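Carbohydrate-binding protein (Flavonifractor plautii, PDB 6N1B) probably removes the acetyl group from N-acetylgalactosamine of the blood group A antigen, and binds the related blood group B trisaccharide. Local coordinates at residues I196-T208 with I219-Q231. Residues are numbered along the deposited sequence; the frame is centred on the assembly and turned at random.
With GLA (alpha-D-galactopyranose), chain B; GAL (beta-D-galactopyranose), chain C.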
loop_
_atom_site.group_PDB
_atom_site.type_symbol
_atom_site.label_atom_id
_atom_site.label_comp_id
_atom_site.label_asym_id
_atom_site.label_seq_id
_atom_site.Cartn_x
_atom_site.Cartn_y
_atom_site.Cartn_z
ATOM N N ILE A 196 -10.876 -12.455 -4.280
ATOM C CA ILE A 196 -11.343 -13.038 -3.014
ATOM C C ILE A 196 -12.605 -12.355 -2.652
ATOM O O ILE A 196 -12.704 -11.123 -2.803
ATOM C CB ILE A 196 -10.286 -12.915 -1.854
ATOM C CG1 ILE A 196 -8.882 -13.300 -2.318
ATOM C CG2 ILE A 196 -10.662 -13.731 -0.676
ATOM C CD1 ILE A 196 -7.833 -12.912 -1.359
ATOM N N ALA A 197 -13.581 -13.121 -2.080
ATOM C CA ALA A 197 -14.780 -12.509 -1.500
ATOM C C ALA A 197 -14.915 -12.976 -0.059
ATOM O O ALA A 197 -14.570 -14.141 0.274
ATOM C CB ALA A 197 -16.012 -12.824 -2.272
ATOM N N SER A 198 -15.484 -12.117 0.796
ATOM C CA SER A 198 -15.828 -12.526 2.164
ATOM C C SER A 198 -17.134 -11.933 2.523
ATOM O O SER A 198 -17.457 -10.816 2.204
ATOM C CB SER A 198 -14.767 -11.960 3.165
ATOM O OG SER A 198 -15.202 -12.267 4.489
ATOM N N PRO A 199 -17.932 -12.658 3.360
ATOM C CA PRO A 199 -19.179 -12.106 3.809
ATOM C C PRO A 199 -19.020 -11.031 4.922
ATOM O O PRO A 199 -19.977 -10.286 5.167
ATOM C CB PRO A 199 -19.913 -13.296 4.389
ATOM C CG PRO A 199 -18.871 -14.221 4.852
ATOM C CD PRO A 199 -17.748 -14.077 3.790
ATOM N N ASP A 200 -17.856 -10.960 5.545
ATOM C CA ASP A 200 -17.594 -9.908 6.562
ATOM C C ASP A 200 -17.026 -8.709 5.826
ATOM O O ASP A 200 -16.424 -8.849 4.730
ATOM C CB ASP A 200 -16.644 -10.462 7.652
ATOM C CG ASP A 200 -17.403 -11.370 8.643
ATOM O OD1 ASP A 200 -18.631 -11.232 8.761
ATOM O OD2 ASP A 200 -16.821 -12.229 9.144
ATOM N N ARG A 201 -17.155 -7.574 6.434
ATOM C CA ARG A 201 -16.764 -6.306 5.700
ATOM C C ARG A 201 -15.283 -5.972 5.772
ATOM O O ARG A 201 -14.777 -5.402 4.807
ATOM C CB ARG A 201 -17.481 -5.113 6.314
ATOM C CG ARG A 201 -18.988 -5.118 5.963
ATOM C CD ARG A 201 -19.760 -3.987 6.661
ATOM N NE ARG A 201 -19.838 -4.321 8.113
ATOM C CZ ARG A 201 -20.257 -3.485 9.037
ATOM N NH1 ARG A 201 -20.747 -2.307 8.711
ATOM N NH2 ARG A 201 -20.277 -3.911 10.301
ATOM N N TYR A 202 -14.522 -6.393 6.825
ATOM C CA TYR A 202 -13.261 -5.801 7.136
ATOM C C TYR A 202 -12.218 -6.808 7.505
ATOM O O TYR A 202 -11.269 -6.560 8.263
ATOM C CB TYR A 202 -13.397 -4.709 8.215
ATOM C CG TYR A 202 -14.453 -3.660 7.853
ATOM C CD1 TYR A 202 -14.370 -2.904 6.650
ATOM C CD2 TYR A 202 -15.461 -3.371 8.716
ATOM C CE1 TYR A 202 -15.317 -1.994 6.337
ATOM C CE2 TYR A 202 -16.428 -2.451 8.368
ATOM C CZ TYR A 202 -16.411 -1.762 7.202
ATOM O OH TYR A 202 -17.413 -0.891 6.869
ATOM N N ASP A 203 -12.279 -8.003 6.884
ATOM C CA ASP A 203 -11.365 -9.086 7.277
ATOM C C ASP A 203 -10.270 -9.377 6.300
ATOM O O ASP A 203 -9.553 -10.329 6.519
ATOM C CB ASP A 203 -12.137 -10.363 7.634
ATOM C CG ASP A 203 -12.797 -11.124 6.512
ATOM O OD1 ASP A 203 -12.588 -10.794 5.311
ATOM O OD2 ASP A 203 -13.519 -12.129 6.783
ATOM N N MET A 204 -10.052 -8.473 5.303
ATOM C CA MET A 204 -8.983 -8.632 4.316
ATOM C C MET A 204 -8.341 -7.266 4.004
ATOM O O MET A 204 -8.206 -6.877 2.854
ATOM C CB MET A 204 -9.567 -9.268 2.977
ATOM C CG MET A 204 -10.309 -10.353 3.023
ATOM S SD MET A 204 -10.868 -10.939 1.473
ATOM C CE MET A 204 -12.262 -9.960 0.980
ATOM N N LEU A 205 -8.084 -6.454 5.048
ATOM C CA LEU A 205 -7.561 -5.125 4.842
ATOM C C LEU A 205 -6.125 -5.113 4.371
ATOM O O LEU A 205 -5.290 -5.939 4.736
ATOM C CB LEU A 205 -7.689 -4.249 6.070
ATOM C CG LEU A 205 -9.106 -4.098 6.704
ATOM C CD1 LEU A 205 -9.113 -3.082 7.748
ATOM C CD2 LEU A 205 -10.141 -3.757 5.609
ATOM N N SER A 206 -5.828 -4.083 3.576
ATOM C CA SER A 206 -4.457 -3.852 3.119
ATOM C C SER A 206 -3.759 -5.117 2.502
ATOM O O SER A 206 -2.653 -5.463 2.927
ATOM C CB SER A 206 -3.591 -3.263 4.253
ATOM O OG SER A 206 -2.285 -2.911 3.832
ATOM N N PRO A 207 -4.456 -5.708 1.532
ATOM C CA PRO A 207 -3.757 -6.861 0.864
ATOM C C PRO A 207 -2.420 -6.499 0.289
ATOM O O PRO A 207 -2.293 -5.404 -0.324
ATOM C CB PRO A 207 -4.790 -7.226 -0.246
ATOM C CG PRO A 207 -5.507 -5.987 -0.550
ATOM C CD PRO A 207 -5.677 -5.334 0.810
ATOM N N THR A 208 -1.420 -7.313 0.454
ATOM C CA THR A 208 -0.101 -7.029 -0.084
ATOM C C THR A 208 0.392 -8.315 -0.685
ATOM O O THR A 208 0.358 -9.378 -0.010
ATOM C CB THR A 208 0.817 -6.359 0.952
ATOM O OG1 THR A 208 2.116 -6.172 0.426
ATOM C CG2 THR A 208 0.976 -7.126 2.233
ATOM N N ILE A 219 1.819 -14.926 -2.907
ATOM C CA ILE A 219 1.418 -14.818 -1.535
ATOM C C ILE A 219 0.724 -13.508 -1.320
ATOM O O ILE A 219 1.225 -12.456 -1.782
ATOM C CB ILE A 219 2.595 -15.007 -0.552
ATOM C CG1 ILE A 219 3.448 -16.215 -0.923
ATOM C CG2 ILE A 219 2.086 -15.065 0.848
ATOM C CD1 ILE A 219 4.704 -16.390 -0.100
ATOM N N LEU A 220 -0.388 -13.511 -0.600
ATOM C CA LEU A 220 -1.125 -12.291 -0.275
ATOM C C LEU A 220 -1.311 -12.257 1.243
ATOM O O LEU A 220 -1.832 -13.232 1.817
ATOM C CB LEU A 220 -2.465 -12.275 -1.005
ATOM C CG LEU A 220 -3.382 -11.036 -0.812
ATOM C CD1 LEU A 220 -4.328 -10.918 -2.032
ATOM C CD2 LEU A 220 -4.193 -11.048 0.455
ATOM N N TRP A 221 -0.838 -11.211 1.921
ATOM C CA TRP A 221 -1.080 -10.993 3.329
ATOM C C TRP A 221 -2.120 -9.890 3.514
ATOM O O TRP A 221 -2.151 -8.916 2.744
ATOM C CB TRP A 221 0.172 -10.536 4.058
ATOM C CG TRP A 221 1.312 -11.535 4.061
ATOM C CD1 TRP A 221 1.659 -12.411 5.057
ATOM C CD2 TRP A 221 2.344 -11.713 3.034
ATOM N NE1 TRP A 221 2.769 -13.115 4.712
ATOM C CE2 TRP A 221 3.227 -12.711 3.481
ATOM C CE3 TRP A 221 2.549 -11.191 1.791
ATOM C CZ2 TRP A 221 4.315 -13.133 2.746
ATOM C CZ3 TRP A 221 3.624 -11.613 1.042
ATOM C CH2 TRP A 221 4.495 -12.563 1.497
ATOM N N ALA A 222 -3.013 -10.064 4.461
ATOM C CA ALA A 222 -4.048 -9.092 4.717
ATOM C C ALA A 222 -4.351 -9.061 6.214
ATOM O O ALA A 222 -4.059 -10.031 6.928
ATOM C CB ALA A 222 -5.328 -9.381 3.905
ATOM N N ASN A 223 -4.929 -7.944 6.695
ATOM C CA ASN A 223 -5.269 -7.815 8.122
ATOM C C ASN A 223 -6.743 -8.121 8.331
ATOM O O ASN A 223 -7.642 -7.539 7.712
ATOM C CB ASN A 223 -4.912 -6.421 8.610
ATOM C CG ASN A 223 -5.163 -6.206 10.044
ATOM O OD1 ASN A 223 -5.118 -7.184 10.836
ATOM N ND2 ASN A 223 -5.366 -4.969 10.450
ATOM N N ASN A 224 -6.987 -9.094 9.237
ATOM C CA ASN A 224 -8.364 -9.541 9.586
ATOM C C ASN A 224 -8.877 -8.722 10.778
ATOM O O ASN A 224 -8.347 -8.931 11.918
ATOM C CB ASN A 224 -8.337 -10.999 9.876
ATOM C CG ASN A 224 -9.711 -11.585 10.018
ATOM O OD1 ASN A 224 -10.602 -10.884 10.611
ATOM N ND2 ASN A 224 -9.947 -12.783 9.547
ATOM N N THR A 225 -9.769 -7.779 10.494
ATOM C CA THR A 225 -10.423 -6.978 11.555
ATOM C C THR A 225 -11.878 -7.395 11.635
ATOM O O THR A 225 -12.740 -6.659 12.167
ATOM C CB THR A 225 -10.167 -5.500 11.335
ATOM O OG1 THR A 225 -11.081 -4.901 10.400
ATOM C CG2 THR A 225 -8.773 -5.203 10.945
ATOM N N GLY A 226 -12.168 -8.591 11.188
ATOM C CA GLY A 226 -13.517 -9.142 11.259
ATOM C C GLY A 226 -14.543 -8.323 10.507
ATOM O O GLY A 226 -14.263 -7.797 9.429
ATOM N N ASP A 227 -15.707 -8.171 11.136
ATOM C CA ASP A 227 -16.744 -7.310 10.641
ATOM C C ASP A 227 -16.745 -5.943 11.389
ATOM O O ASP A 227 -17.755 -5.220 11.336
ATOM C CB ASP A 227 -18.130 -7.951 10.739
ATOM C CG ASP A 227 -19.177 -7.260 9.861
ATOM O OD1 ASP A 227 -18.837 -6.978 8.669
ATOM O OD2 ASP A 227 -20.327 -7.160 10.323
ATOM N N VAL A 228 -15.605 -5.604 12.002
ATOM C CA VAL A 228 -15.581 -4.417 12.888
ATOM C C VAL A 228 -14.745 -3.266 12.286
ATOM O O VAL A 228 -15.211 -2.135 12.311
ATOM C CB VAL A 228 -15.016 -4.848 14.281
ATOM C CG1 VAL A 228 -14.833 -3.601 15.177
ATOM C CG2 VAL A 228 -15.910 -5.899 14.940
ATOM N N GLY A 229 -13.502 -3.528 11.872
ATOM C CA GLY A 229 -12.768 -2.469 11.225
ATOM C C GLY A 229 -11.833 -1.714 12.177
ATOM O O GLY A 229 -11.136 -2.314 12.991
ATOM N N TYR A 230 -11.879 -0.385 12.065
ATOM C CA TYR A 230 -10.888 0.514 12.723
ATOM C C TYR A 230 -10.810 0.343 14.256
ATOM O O TYR A 230 -9.756 0.440 14.839
ATOM C CB TYR A 230 -11.180 1.990 12.342
ATOM C CG TYR A 230 -10.065 2.945 12.565
ATOM C CD1 TYR A 230 -9.030 3.061 11.660
ATOM C CD2 TYR A 230 -9.986 3.726 13.704
ATOM C CE1 TYR A 230 -7.988 3.960 11.823
ATOM C CE2 TYR A 230 -9.002 4.657 13.871
ATOM C CZ TYR A 230 -7.988 4.786 12.924
ATOM O OH TYR A 230 -6.916 5.716 13.158
ATOM N N GLN A 231 -12.018 0.088 14.872
ATOM C CA GLN A 231 -12.026 -0.082 16.362
ATOM C C GLN A 231 -11.823 -1.512 16.841
ATOM O O GLN A 231 -11.881 -1.747 18.047
ATOM C CB GLN A 231 -13.313 0.482 16.939
ATOM C CG GLN A 231 -13.564 1.931 16.596
ATOM C CD GLN A 231 -12.556 2.936 17.153
ATOM O OE1 GLN A 231 -11.887 2.680 18.112
ATOM N NE2 GLN A 231 -12.407 4.109 16.429
HETATM C C1 GLA B . -10.987 2.937 7.711
HETATM C C2 GLA B . -10.401 2.466 6.338
HETATM C C3 GLA B . -11.524 1.841 5.494
HETATM C C4 GLA B . -12.273 0.696 6.269
HETATM C C5 GLA B . -12.672 1.185 7.695
HETATM C C6 GLA B . -13.066 0.074 8.581
HETATM O O2 GLA B . -9.887 3.682 5.676
HETATM O O3 GLA B . -10.969 1.372 4.033
HETATM O O4 GLA B . -11.379 -0.353 6.310
HETATM O O5 GLA B . -11.501 1.756 8.428
HETATM O O6 GLA B . -13.545 0.529 9.919
HETATM C C1 GAL C . -14.470 5.742 9.823
HETATM C C2 GAL C . -13.806 5.256 8.538
HETATM C C3 GAL C . -12.617 4.373 8.908
HETATM C C4 GAL C . -11.589 5.020 9.822
HETATM C C5 GAL C . -12.406 5.565 10.981
HETATM C C6 GAL C . -11.456 6.446 11.785
HETATM O O1 GAL C . -15.562 6.568 9.492
HETATM O O2 GAL C . -14.776 4.440 7.780
HETATM O O3 GAL C . -12.028 3.913 7.578
HETATM O O4 GAL C . -10.996 6.063 9.021
HETATM O O5 GAL C . -13.426 6.454 10.504
HETATM O O6 GAL C . -12.123 6.750 13.001
#
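Arg201 and Asp227 form a salt bridge beside the glycan-binding residue Tyr202. NE of Arg201 gives a nearly straight bond to Asp227 OD1 (2.9 Å, 170° at the hydrogen). The oxygen lies in the guanidinium plane, but NE comes from above the carboxylate plane. The two planes are 51° apart. Arg201 N meets the same OD1 on its anti side. A bend at chi3 (-71°) brings the guanidinium edge to the carboxylate, and NH1 bonds to the carbonyl of Asp141. Arg201 CB sits over the centre of one face of the Tyr202 ring, and C6 of the alpha-galactose over the other, 3.7 Å above the plane. Tyr202 OH bonds to Asp141 OD1. Thr225 holds the backbone of Tyr202: its OG1 (2.7 Å) and N (3.0 Å) both bond to Tyr202 O, from the same face of that carbonyl. Tyr230 N bonds to O6 of the alpha-galactose at 2.9 Å. Leu205 pairs with Asn223 and Thr208 with Trp221, antiparallel across a beta bulge. The paired bonds at Tyr202 O, with those at Asp227 OD1, would help hold the loop that carries Tyr202. The arginine would partly offset the charge of Asp227, whose OD1 lies 4.3 Å from Asp200 OD1.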